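Local atomic coordinates of dihydropteroate synthase (Burkholderia cenocepacia, PDB entry 2Y5S), a protein that probably catalyses the condensation of para-aminobenzoate with 6-hydroxymethyl-7,8-dihydropterin diphosphate to give 7,8-dihydropteroate, a precursor of folate. Residues R54-G59 with L96-S101; L63-E68 with I87-A92; G131-V136 with A177-D182; V192-G197 with P214-A219; L259-V262 with I268-V271. One frame throughout, in Å; residues are numbered along the deposited sequence. Where two conformers were deposited one is given.

Interaction 1: R54-G59 with L96-S101; sequences RMIAEG and LNVPLS
I56, near the end of helix 45-58, carries the contact of segment 54-59 with L96 and V98 of segment 96-101. Just before it, M55 packs on L63 of strand 62-66 and V274 of helix 274-291. I56 has CG1 opposite the carbonyl carbon (chi1 -67°) and a nearly extended outer torsion, carrying CD1 outward. That one methyl does all the touching. It meets L96 CD1 at 3.5 Å, tight for two carbons, with the side chains slanting past each other; in one of its two conformers, and so less certainly, V98 puts CG1 3.9 Å from I56 CD1, tip to tip. The helix then closes: E58 bonds to the backbone N of A275, and G59, the first residue past the helix, takes positive phi in a Schellman motif, one bond of which is G59 N to I56 O, 3.0 Å. Glycine suits it because a side chain here would press on the preceding carbonyl oxygen. L96 is exposed, whereas V98 is buried and rests on L63. With only methyls meeting and no hydrogen bond between the segments, this is a small apolar contact between the last turn of helix 45-58 and the residues leading into strand 100-103.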
# COMPACT_ATOMS: atom_id res chain seq x y z
N ARG B 54 -3.66 19.99 12.15
CA ARG B 54 -4.23 19.21 11.04
C ARG B 54 -3.67 17.78 11.03
O ARG B 54 -4.44 16.83 10.89
CB ARG B 54 -3.94 19.92 9.70
CG ARG B 54 -4.33 19.14 8.43
CD ARG B 54 -5.80 18.77 8.41
NE ARG B 54 -6.67 19.91 8.67
CZ ARG B 54 -7.17 20.73 7.74
NH1 ARG B 54 -6.90 20.56 6.45
NH2 ARG B 54 -7.96 21.74 8.11
N MET B 55 -2.36 17.62 11.18
CA MET B 55 -1.74 16.28 11.18
C MET B 55 -2.23 15.41 12.34
O MET B 55 -2.53 14.23 12.14
CB MET B 55 -0.21 16.35 11.13
CG MET B 55 0.32 16.65 9.72
SD MET B 55 2.11 16.59 9.55
CE MET B 55 2.59 17.77 10.79
N ILE B 56 -2.34 15.99 13.53
CA ILE B 56 -2.95 15.28 14.66
C ILE B 56 -4.39 14.87 14.34
O ILE B 56 -4.78 13.73 14.56
CB ILE B 56 -2.89 16.11 15.97
CG1 ILE B 56 -1.43 16.26 16.43
CG2 ILE B 56 -3.74 15.43 17.07
CD1 ILE B 56 -1.17 17.53 17.24
N ALA B 57 -5.18 15.79 13.79
CA ALA B 57 -6.55 15.48 13.39
C ALA B 57 -6.60 14.34 12.37
O ALA B 57 -7.55 13.55 12.36
CB ALA B 57 -7.25 16.74 12.83
N GLU B 58 -5.59 14.26 11.51
CA GLU B 58 -5.52 13.21 10.49
C GLU B 58 -5.03 11.86 11.03
O GLU B 58 -5.06 10.87 10.33
CB GLU B 58 -4.64 13.64 9.31
CG GLU B 58 -5.29 14.69 8.42
CD GLU B 58 -4.36 15.19 7.33
OE1 GLU B 58 -3.31 14.57 7.08
OE2 GLU B 58 -4.69 16.21 6.70
N GLY B 59 -4.56 11.84 12.28
CA GLY B 59 -4.17 10.61 12.95
C GLY B 59 -2.68 10.47 13.22
O GLY B 59 -2.22 9.39 13.57
N LEU B 96 -0.16 19.83 23.60
CA LEU B 96 -0.98 18.88 22.85
C LEU B 96 -0.80 17.40 23.27
O LEU B 96 -1.58 16.55 22.85
CB LEU B 96 -0.76 19.03 21.34
CG LEU B 96 -1.16 20.38 20.72
CD1 LEU B 96 -0.86 20.39 19.23
CD2 LEU B 96 -2.62 20.71 20.99
N ASN B 97 0.21 17.10 24.08
CA ASN B 97 0.44 15.75 24.58
C ASN B 97 0.55 14.73 23.45
O ASN B 97 -0.11 13.71 23.46
CB ASN B 97 -0.64 15.37 25.61
CG ASN B 97 -0.65 16.31 26.82
OD1 ASN B 97 0.35 16.95 27.12
ND2 ASN B 97 -1.79 16.40 27.49
N VAL B 98 1.40 15.04 22.48
CA VAL B 98 1.74 14.14 21.38
C VAL B 98 3.27 14.13 21.25
O VAL B 98 3.92 15.15 21.38
CB VAL B 98 1.06 14.57 20.04
CG1 VAL B 98 1.46 15.98 19.65
CG2 VAL B 98 1.39 13.60 18.93
N PRO B 99 3.86 12.93 21.06
CA PRO B 99 5.32 12.95 21.01
C PRO B 99 5.89 13.96 20.01
O PRO B 99 5.45 14.03 18.85
CB PRO B 99 5.67 11.51 20.62
CG PRO B 99 4.52 10.68 21.20
CD PRO B 99 3.31 11.56 21.16
N LEU B 100 6.86 14.75 20.49
CA LEU B 100 7.56 15.74 19.70
C LEU B 100 8.97 15.25 19.40
O LEU B 100 9.81 15.16 20.30
CB LEU B 100 7.60 17.09 20.43
CG LEU B 100 6.25 17.71 20.80
CD1 LEU B 100 6.41 19.10 21.43
CD2 LEU B 100 5.31 17.77 19.59
N SER B 101 9.22 14.93 18.13
CA SER B 101 10.52 14.50 17.67
C SER B 101 11.23 15.71 17.05
O SER B 101 10.59 16.55 16.41
CB SER B 101 10.38 13.38 16.64
OG SER B 101 11.60 13.16 15.97

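Interaction 2: L63-E68 with I87-A92; sequences LDIGGE and IPLVEA
Strand 62-66 packs against helix 79-93 with I65 and L89 as the nearest backbone positions, their CA atoms 7.8 Å apart, and no hydrogen bond links the two segments. A gap of that size suits branched aliphatic residues, and I65 fills it with both of its branches. Its CB points at the helix, and the two branches part there: CG2 meets L89 CD1 at 4.0 Å, while the longer arm ends in CD1, which lies 3.9 Å from V90 CG2. With CG1 opposite the carbonyl carbon (chi1 -60°) and the outer torsion extended, that arm reaches the start of the next helical residue. The I65 and V90 side chains meet at about a right angle; I65 and L89 slant across one another. V86 and L93 of the same helix also touch I65, and L89 leans on L49 of helix 45-58. D64, the preceding strand residue, instead forms a salt bridge with R270 and accepts a hydrogen bond from N122. The alternation divides the strand's chemistry: I65 gives the helix-facing side a dry aliphatic surface, buried within the beta-alpha-beta unit of 62-66, 79-93 and 100-103, whereas D64 places its carboxylate among the polar groups beside the pterin site.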
# COMPACT_ATOMS: atom_id res chain seq x y z
N LEU B 63 4.99 13.95 15.94
CA LEU B 63 5.34 15.03 15.03
C LEU B 63 6.84 15.22 14.99
O LEU B 63 7.48 15.25 16.05
CB LEU B 63 4.68 16.35 15.46
CG LEU B 63 3.15 16.32 15.47
CD1 LEU B 63 2.60 17.59 16.15
CD2 LEU B 63 2.63 16.15 14.04
N ASP B 64 7.40 15.35 13.79
CA ASP B 64 8.84 15.54 13.63
C ASP B 64 9.07 16.98 13.20
O ASP B 64 8.64 17.40 12.12
CB ASP B 64 9.42 14.53 12.62
CG ASP B 64 10.97 14.42 12.69
OD1 ASP B 64 11.56 14.49 13.79
OD2 ASP B 64 11.61 14.26 11.63
N ILE B 65 9.71 17.74 14.08
CA ILE B 65 9.95 19.15 13.89
C ILE B 65 11.37 19.31 13.38
O ILE B 65 12.32 18.88 14.03
CB ILE B 65 9.85 19.94 15.22
CG1 ILE B 65 8.46 19.80 15.86
CG2 ILE B 65 10.17 21.41 14.98
CD1 ILE B 65 8.44 20.25 17.33
N GLY B 66 11.53 19.93 12.21
CA GLY B 66 12.85 20.19 11.66
C GLY B 66 12.96 21.61 11.17
O GLY B 66 12.15 22.03 10.34
N GLY B 67 13.96 22.34 11.67
CA GLY B 67 14.24 23.72 11.25
C GLY B 67 15.23 23.83 10.11
O GLY B 67 15.59 24.93 9.70
N GLU B 68 15.69 22.69 9.59
CA GLU B 68 16.67 22.65 8.51
C GLU B 68 16.15 21.84 7.33
O GLU B 68 15.07 21.25 7.40
CB GLU B 68 17.98 22.03 9.04
CG GLU B 68 19.18 22.12 8.08
CD GLU B 68 20.50 21.87 8.76
OE1 GLU B 68 20.57 21.95 10.01
OE2 GLU B 68 21.49 21.60 8.04
N ILE B 87 12.57 25.82 18.68
CA ILE B 87 12.23 25.93 20.10
C ILE B 87 10.80 26.45 20.34
O ILE B 87 10.06 25.83 21.11
CB ILE B 87 13.28 26.76 20.89
CG1 ILE B 87 14.64 26.07 20.87
CG2 ILE B 87 12.83 27.00 22.32
CD1 ILE B 87 14.61 24.62 21.28
N PRO B 88 10.39 27.54 19.67
CA PRO B 88 9.01 28.00 19.88
C PRO B 88 7.92 27.04 19.40
O PRO B 88 6.82 27.06 19.95
CB PRO B 88 8.95 29.33 19.12
CG PRO B 88 10.37 29.82 19.12
CD PRO B 88 11.18 28.55 18.92
N LEU B 89 8.19 26.19 18.41
CA LEU B 89 7.24 25.13 18.03
C LEU B 89 7.15 24.05 19.12
O LEU B 89 6.07 23.56 19.42
CB LEU B 89 7.59 24.49 16.68
CG LEU B 89 7.41 25.34 15.42
CD1 LEU B 89 7.77 24.52 14.17
CD2 LEU B 89 5.99 25.93 15.32
N VAL B 90 8.29 23.69 19.70
CA VAL B 90 8.32 22.74 20.81
C VAL B 90 7.47 23.27 21.96
O VAL B 90 6.62 22.55 22.48
CB VAL B 90 9.76 22.45 21.30
CG1 VAL B 90 9.75 21.57 22.55
CG2 VAL B 90 10.57 21.78 20.18
N GLU B 91 7.69 24.53 22.32
CA GLU B 91 6.96 25.17 23.42
C GLU B 91 5.45 25.21 23.13
O GLU B 91 4.64 24.84 23.99
CB GLU B 91 7.55 26.57 23.71
CG GLU B 91 9.02 26.54 24.20
CD GLU B 91 9.65 27.94 24.37
OE1 GLU B 91 9.11 28.93 23.84
OE2 GLU B 91 10.71 28.03 25.03
N ALA B 92 5.08 25.62 21.93
CA ALA B 92 3.67 25.72 21.54
C ALA B 92 2.98 24.38 21.40
O ALA B 92 1.78 24.28 21.64
CB ALA B 92 3.51 26.53 20.24

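Interaction 3: G131-V136 with A177-D182; sequences GAIDAV and AQALRD
I133 of helix 132-136 reaches across to A179 and L180 of helix 165-182, and its side chain carries most of the contact. From CB, which points at the neighbouring helix, CG1 runs opposite the carbonyl carbon (chi1 -70°) and comes to 4.0 Å from L180 CD2. The chain then continues extended to CD1, which settles against the A179 backbone and side chain, 4.0 Å from A179 CB. Alanine suits this position because its single methyl lets the isoleucine tip come close to the helix backbone. One turn on, V136 adds CG2 at 4.1 Å from L180 CD2, which thus touches both I133 and V136. L180 slants across each of them and also rests on I190 of strand 190-193. Within helix 165-182, Q178 NE2 donates to D182 OD1 over 2.6 Å; OD1 lies in the amide plane of Q178, while the donor sits above the carboxylate plane. Closest approach of the two short axes is 10.3 Å, with a signed crossing angle of -54°. Meeting through small and branched aliphatic residues, with the longer helix also resting on strand 190-193, these are two of the helices packed around the parallel strands of a TIM barrel.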
# COMPACT_ATOMS: atom_id res chain seq x y z
N GLY B 131 29.94 16.01 20.57
CA GLY B 131 29.12 16.48 21.68
C GLY B 131 27.65 16.05 21.67
O GLY B 131 26.92 16.37 22.60
N ALA B 132 27.22 15.32 20.64
CA ALA B 132 25.81 14.92 20.53
C ALA B 132 25.45 13.91 21.63
O ALA B 132 24.39 14.04 22.27
CB ALA B 132 25.53 14.33 19.18
N ILE B 133 26.31 12.93 21.85
CA ILE B 133 26.03 11.94 22.91
C ILE B 133 25.87 12.59 24.31
O ILE B 133 24.94 12.26 25.06
CB ILE B 133 27.08 10.80 22.92
CG1 ILE B 133 26.89 9.92 21.68
CG2 ILE B 133 26.92 9.94 24.17
CD1 ILE B 133 27.94 8.79 21.53
N ASP B 134 26.77 13.53 24.62
CA ASP B 134 26.69 14.29 25.87
C ASP B 134 25.38 15.08 26.01
O ASP B 134 24.83 15.20 27.10
CB ASP B 134 27.89 15.27 25.98
CG ASP B 134 29.02 14.71 26.80
OD1 ASP B 134 29.23 13.47 26.80
OD2 ASP B 134 29.70 15.51 27.49
N ALA B 135 24.93 15.64 24.89
CA ALA B 135 23.67 16.36 24.81
C ALA B 135 22.45 15.50 25.18
O ALA B 135 21.51 16.02 25.77
CB ALA B 135 23.50 16.91 23.42
N VAL B 136 22.47 14.22 24.84
CA VAL B 136 21.27 13.36 24.98
C VAL B 136 21.36 12.28 26.08
O VAL B 136 20.36 11.62 26.36
CB VAL B 136 20.93 12.63 23.66
CG1 VAL B 136 20.76 13.62 22.51
CG2 VAL B 136 21.96 11.57 23.33
N ALA B 177 24.35 2.27 18.79
CA ALA B 177 23.61 1.91 19.99
C ALA B 177 24.55 1.61 21.14
O ALA B 177 24.30 2.02 22.27
CB ALA B 177 22.71 0.73 19.76
N GLN B 178 25.63 0.90 20.85
CA GLN B 178 26.65 0.63 21.85
C GLN B 178 27.26 1.93 22.38
O GLN B 178 27.46 2.08 23.59
CB GLN B 178 27.76 -0.25 21.28
CG GLN B 178 28.80 -0.70 22.33
CD GLN B 178 28.19 -1.55 23.43
OE1 GLN B 178 27.55 -2.56 23.14
NE2 GLN B 178 28.40 -1.15 24.69
N ALA B 179 27.56 2.87 21.48
CA ALA B 179 28.19 4.13 21.89
C ALA B 179 27.26 4.92 22.80
O ALA B 179 27.70 5.51 23.78
CB ALA B 179 28.61 4.95 20.68
N LEU B 180 25.97 4.94 22.47
CA LEU B 180 24.97 5.55 23.35
C LEU B 180 24.92 4.84 24.72
O LEU B 180 24.92 5.48 25.76
CB LEU B 180 23.58 5.54 22.70
CG LEU B 180 23.40 6.50 21.53
CD1 LEU B 180 22.07 6.23 20.79
CD2 LEU B 180 23.49 7.94 22.03
N ARG B 181 24.87 3.51 24.69
CA ARG B 181 24.79 2.72 25.92
C ARG B 181 26.02 2.87 26.81
O ARG B 181 25.89 2.95 28.05
CB ARG B 181 24.50 1.26 25.61
CG ARG B 181 23.05 1.06 25.13
CD ARG B 181 22.72 -0.37 24.79
NE ARG B 181 22.95 -1.26 25.92
CZ ARG B 181 23.87 -2.22 25.98
NH1 ARG B 181 24.66 -2.50 24.95
NH2 ARG B 181 23.98 -2.93 27.10
N ASP B 182 27.21 2.94 26.20
CA ASP B 182 28.45 3.17 26.93
C ASP B 182 28.44 4.49 27.69
O ASP B 182 29.15 4.64 28.67
CB ASP B 182 29.66 3.19 25.99
CG ASP B 182 29.99 1.83 25.44
OD1 ASP B 182 29.52 0.82 26.00
OD2 ASP B 182 30.72 1.78 24.43

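Interaction 4: V192-G197 with P214-A219; sequences VDPGFG and PDTAPA. With 78H (7,8-dihydropteroate), chain P.
The end of strand 190-193 and the loop after it run past segment 214-219 with nearest CA atoms 6.7 Å apart at V192 and A217 and 6.5 Å at P194 and T216, and no hydrogen bond joins them. V192 sets CG2 between its backbone N and carbonyl carbon and CG1 opposite that carbon (chi1 -58°). CG2 is the branch that touches, 4.1 Å from A217 CB and near CD of the P218 ring. P194 then brings its ring carbon CB to 4.3 Å from T216 CG2. The threonine suits this place with its two different branches: the methyl joins the apolar packing, while OG1 is hydrogen-bonded to the carbonyl oxygen of L213. L209 of helix 204-211 also touches T216. D193, between the two apolar residues, points the other way, into the ligand pocket. One oxygen, OD2, takes both pterin donors: N3 of 7,8-dihydropteroate at 2.5 Å, shorter than usual and of doubtful exact length, and N2 at 2.8 Å, the latter a weak, bent bond. The other oxygen, OD1, accepts from G195 N over 2.8 Å in an Asx turn, the donor lying above the carboxylate plane, which helps fix the carboxylate's rotation. G197 closes the segment beside the ligand's benzoate ring, where a CB would collide with C18. V192 and P194 on one side thus make a dry, buried packing surface against 214-219, and D193 on the other is held to recognise the pterin.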
# COMPACT_ATOMS: atom_id res chain seq x y z
N VAL B 192 16.27 2.75 15.73
CA VAL B 192 17.22 2.86 14.63
C VAL B 192 16.50 3.05 13.30
O VAL B 192 15.31 2.69 13.14
CB VAL B 192 18.10 1.61 14.53
CG1 VAL B 192 18.87 1.38 15.84
CG2 VAL B 192 17.25 0.38 14.14
N ASP B 193 17.23 3.56 12.32
CA ASP B 193 16.68 3.90 11.02
C ASP B 193 17.77 3.67 9.96
O ASP B 193 18.87 4.21 10.07
CB ASP B 193 16.26 5.36 11.08
CG ASP B 193 15.68 5.88 9.80
OD1 ASP B 193 15.86 5.29 8.72
OD2 ASP B 193 15.07 6.98 9.88
N PRO B 194 17.45 2.88 8.91
CA PRO B 194 18.46 2.55 7.89
C PRO B 194 18.82 3.69 6.95
O PRO B 194 19.76 3.55 6.13
CB PRO B 194 17.79 1.42 7.10
CG PRO B 194 16.32 1.70 7.27
CD PRO B 194 16.20 2.13 8.70
N GLY B 195 18.08 4.80 7.03
CA GLY B 195 18.46 6.02 6.34
C GLY B 195 18.27 5.95 4.85
O GLY B 195 19.20 6.17 4.06
N PHE B 196 17.04 5.69 4.46
CA PHE B 196 16.72 5.62 3.06
C PHE B 196 17.10 6.93 2.35
O PHE B 196 16.74 8.01 2.81
CB PHE B 196 15.23 5.34 2.87
CG PHE B 196 14.84 3.97 3.27
CD1 PHE B 196 15.22 2.90 2.50
CD2 PHE B 196 14.10 3.74 4.43
CE1 PHE B 196 14.89 1.60 2.87
CE2 PHE B 196 13.76 2.45 4.80
CZ PHE B 196 14.16 1.38 4.02
N GLY B 197 17.84 6.82 1.25
CA GLY B 197 18.22 7.96 0.43
C GLY B 197 19.46 8.68 0.94
O GLY B 197 19.80 9.74 0.43
N PRO B 214 13.75 -6.00 8.37
CA PRO B 214 13.96 -6.49 9.75
C PRO B 214 15.43 -6.72 10.09
O PRO B 214 15.84 -6.48 11.23
CB PRO B 214 13.19 -7.82 9.80
CG PRO B 214 12.42 -7.91 8.55
CD PRO B 214 12.92 -6.91 7.57
N ASP B 215 16.21 -7.16 9.09
CA ASP B 215 17.62 -7.47 9.27
C ASP B 215 18.54 -6.25 9.35
O ASP B 215 19.72 -6.41 9.58
CB ASP B 215 18.10 -8.39 8.15
CG ASP B 215 17.34 -9.71 8.10
OD1 ASP B 215 16.96 -10.23 9.17
OD2 ASP B 215 17.13 -10.22 6.98
N THR B 216 18.01 -5.03 9.16
CA THR B 216 18.80 -3.81 9.34
C THR B 216 18.97 -3.46 10.84
O THR B 216 19.88 -2.71 11.19
CB THR B 216 18.17 -2.60 8.61
OG1 THR B 216 16.90 -2.33 9.17
CG2 THR B 216 18.01 -2.87 7.11
N ALA B 217 18.13 -4.02 11.71
CA ALA B 217 18.11 -3.65 13.12
C ALA B 217 18.95 -4.60 13.96
O ALA B 217 18.71 -5.81 13.95
CB ALA B 217 16.68 -3.65 13.64
N PRO B 218 19.92 -4.06 14.70
CA PRO B 218 20.63 -4.90 15.65
C PRO B 218 19.75 -5.23 16.86
O PRO B 218 18.63 -4.70 17.00
CB PRO B 218 21.82 -4.03 16.06
CG PRO B 218 21.39 -2.67 15.83
CD PRO B 218 20.35 -2.66 14.78
N ALA B 219 20.28 -6.10 17.71
CA ALA B 219 19.58 -6.58 18.91
C ALA B 219 19.90 -5.75 20.16
O ALA B 219 21.05 -5.36 20.37
CB ALA B 219 19.94 -8.06 19.17
O4 78H P . 14.61 8.96 6.50
C4 78H P . 14.76 9.71 7.46
C5 78H P . 14.90 11.10 7.31
N3 78H P . 14.83 9.16 8.75
C9 78H P . 15.09 11.88 8.48
N5 78H P . 14.79 11.69 6.09
C2 78H P . 15.05 10.00 9.89
N8 78H P . 15.22 13.26 8.40
N1 78H P . 15.16 11.33 9.71
C6 78H P . 14.96 13.02 5.95
N2 78H P . 15.15 9.48 11.12
C7 78H P . 15.37 13.94 7.11
C10 78H P . 14.77 13.67 4.61
N11 78H P . 16.00 13.58 3.82
C15 78H P . 15.93 13.14 2.57
C16 78H P . 16.78 12.13 2.12
C17 78H P . 14.96 13.69 1.73
C18 78H P . 16.67 11.68 0.82
C19 78H P . 14.86 13.23 0.42
C20 78H P . 15.72 12.24 -0.03
C21 78H P . 15.58 11.71 -1.47
O22 78H P . 16.16 10.65 -1.71
O23 78H P . 14.81 12.29 -2.26

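Interaction 5: L259-V262 with I268-V271; sequences LCAV and IVRV. With 78H (7,8-dihydropteroate), chain P.
V269 of strand 268-271 packs against V262 and A261 of helix 251-263, and its CG1 methyl makes both contacts. That methyl stands opposite the carbonyl carbon (chi1 -69°) and lies 3.8 Å from V262 CG1, the two valine side chains meeting at about a right angle. A261 gives a slightly longer approach, its CB 4.1 Å from V269 CG1; a residue this small lets the strand lie close to the helix, the CA atoms of A261 and V269 being 7.6 Å apart. This is the close part. Elsewhere the helix turns to other partners: L259 points away from the strand, toward A280 and W284 of helix 274-291 and A256 of the second subunit, and C260 touches V287 of that subunit. R270, next along the strand, takes no part in the packing and enters the ligand pocket. Extended from CG to NE, it brings N8 of 7,8-dihydropteroate 3.5 Å above the guanidinium plane, over its centre, and R270 NH1 3.5 Å from N5 of the ligand. The methyl contacts thus seat the strand on its helix from one side, while the guanidinium beyond them lies with one face over N8 of the pterin.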
# COMPACT_ATOMS: atom_id res chain seq x y z
N LEU B 259 3.55 1.05 3.77
CA LEU B 259 2.94 -0.28 3.98
C LEU B 259 3.92 -1.42 3.93
O LEU B 259 3.87 -2.35 4.75
CB LEU B 259 1.85 -0.54 2.94
CG LEU B 259 0.53 0.19 3.16
CD1 LEU B 259 -0.31 0.21 1.88
CD2 LEU B 259 -0.25 -0.45 4.36
N CYS B 260 4.80 -1.40 2.93
CA CYS B 260 5.87 -2.37 2.83
C CYS B 260 6.74 -2.38 4.09
O CYS B 260 7.10 -3.44 4.61
CB CYS B 260 6.74 -2.07 1.61
SG CYS B 260 8.04 -3.25 1.42
N ALA B 261 7.08 -1.20 4.59
CA ALA B 261 7.91 -1.09 5.79
C ALA B 261 7.19 -1.71 6.98
O ALA B 261 7.81 -2.47 7.74
CB ALA B 261 8.28 0.35 6.08
N VAL B 262 5.90 -1.42 7.16
CA VAL B 262 5.18 -2.01 8.31
C VAL B 262 4.98 -3.50 8.11
O VAL B 262 5.03 -4.25 9.07
CB VAL B 262 3.84 -1.27 8.66
CG1 VAL B 262 4.12 0.20 8.96
CG2 VAL B 262 2.79 -1.42 7.57
N ILE B 268 7.76 2.62 13.34
CA ILE B 268 7.32 3.98 13.02
C ILE B 268 7.59 4.28 11.56
O ILE B 268 8.66 3.96 11.04
CB ILE B 268 8.07 5.03 13.90
CG1 ILE B 268 7.89 4.75 15.39
CG2 ILE B 268 7.62 6.47 13.55
CD1 ILE B 268 8.75 5.61 16.31
N VAL B 269 6.62 4.92 10.89
CA VAL B 269 6.84 5.41 9.55
C VAL B 269 6.71 6.96 9.56
O VAL B 269 5.77 7.53 10.15
CB VAL B 269 5.90 4.73 8.52
CG1 VAL B 269 6.29 3.21 8.32
CG2 VAL B 269 4.41 4.84 8.90
N ARG B 270 7.69 7.61 8.94
CA ARG B 270 7.82 9.05 8.92
C ARG B 270 7.30 9.54 7.58
O ARG B 270 7.85 9.19 6.55
CB ARG B 270 9.29 9.44 9.10
CG ARG B 270 9.59 10.91 9.14
CD ARG B 270 11.08 11.12 9.48
NE ARG B 270 11.38 12.55 9.54
CZ ARG B 270 11.63 13.31 8.48
NH1 ARG B 270 11.63 12.80 7.26
NH2 ARG B 270 11.88 14.61 8.65
N VAL B 271 6.24 10.33 7.59
CA VAL B 271 5.54 10.65 6.36
C VAL B 271 5.08 12.10 6.27
O VAL B 271 4.89 12.79 7.29
CB VAL B 271 4.31 9.73 6.19
CG1 VAL B 271 4.73 8.25 6.31
CG2 VAL B 271 3.22 10.07 7.25
O4 78H P . 14.61 8.96 6.50
C4 78H P . 14.76 9.71 7.46
C5 78H P . 14.90 11.10 7.31
N3 78H P . 14.83 9.16 8.75
C9 78H P . 15.09 11.88 8.48
N5 78H P . 14.79 11.69 6.09
C2 78H P . 15.05 10.00 9.89
N8 78H P . 15.22 13.26 8.40
N1 78H P . 15.16 11.33 9.71
C6 78H P . 14.96 13.02 5.95
N2 78H P . 15.15 9.48 11.12
C7 78H P . 15.37 13.94 7.11
C10 78H P . 14.77 13.67 4.61
N11 78H P . 16.00 13.58 3.82
C15 78H P . 15.93 13.14 2.57
C16 78H P . 16.78 12.13 2.12
C17 78H P . 14.96 13.69 1.73
C18 78H P . 16.67 11.68 0.82
C19 78H P . 14.86 13.23 0.42
C20 78H P . 15.72 12.24 -0.03
C21 78H P . 15.58 11.71 -1.47
O22 78H P . 16.16 10.65 -1.71
O23 78H P . 14.81 12.29 -2.26

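All five contacts belong to one barrel, and four of them reach its parallel sheet. Interactions 1 and 2, with centres 12 Å apart, share neighbouring strands: S101 OG lies 2.6 Å from D64 OD1, and S101 N 2.7 Å from L63 O. Interactions 2 and 5 are 22 Å apart between centres yet join inside the barrel, where D64 OD2 meets R270 NE at 2.7 Å in a salt bridge. Interactions 4 and 5, 12 Å apart between centres, both touch 7,8-dihydropteroate, D193 at the pterin edge and R270 over its face. Interaction 3 lies farther out; its L180 side chain is about 12 Å from the ligand.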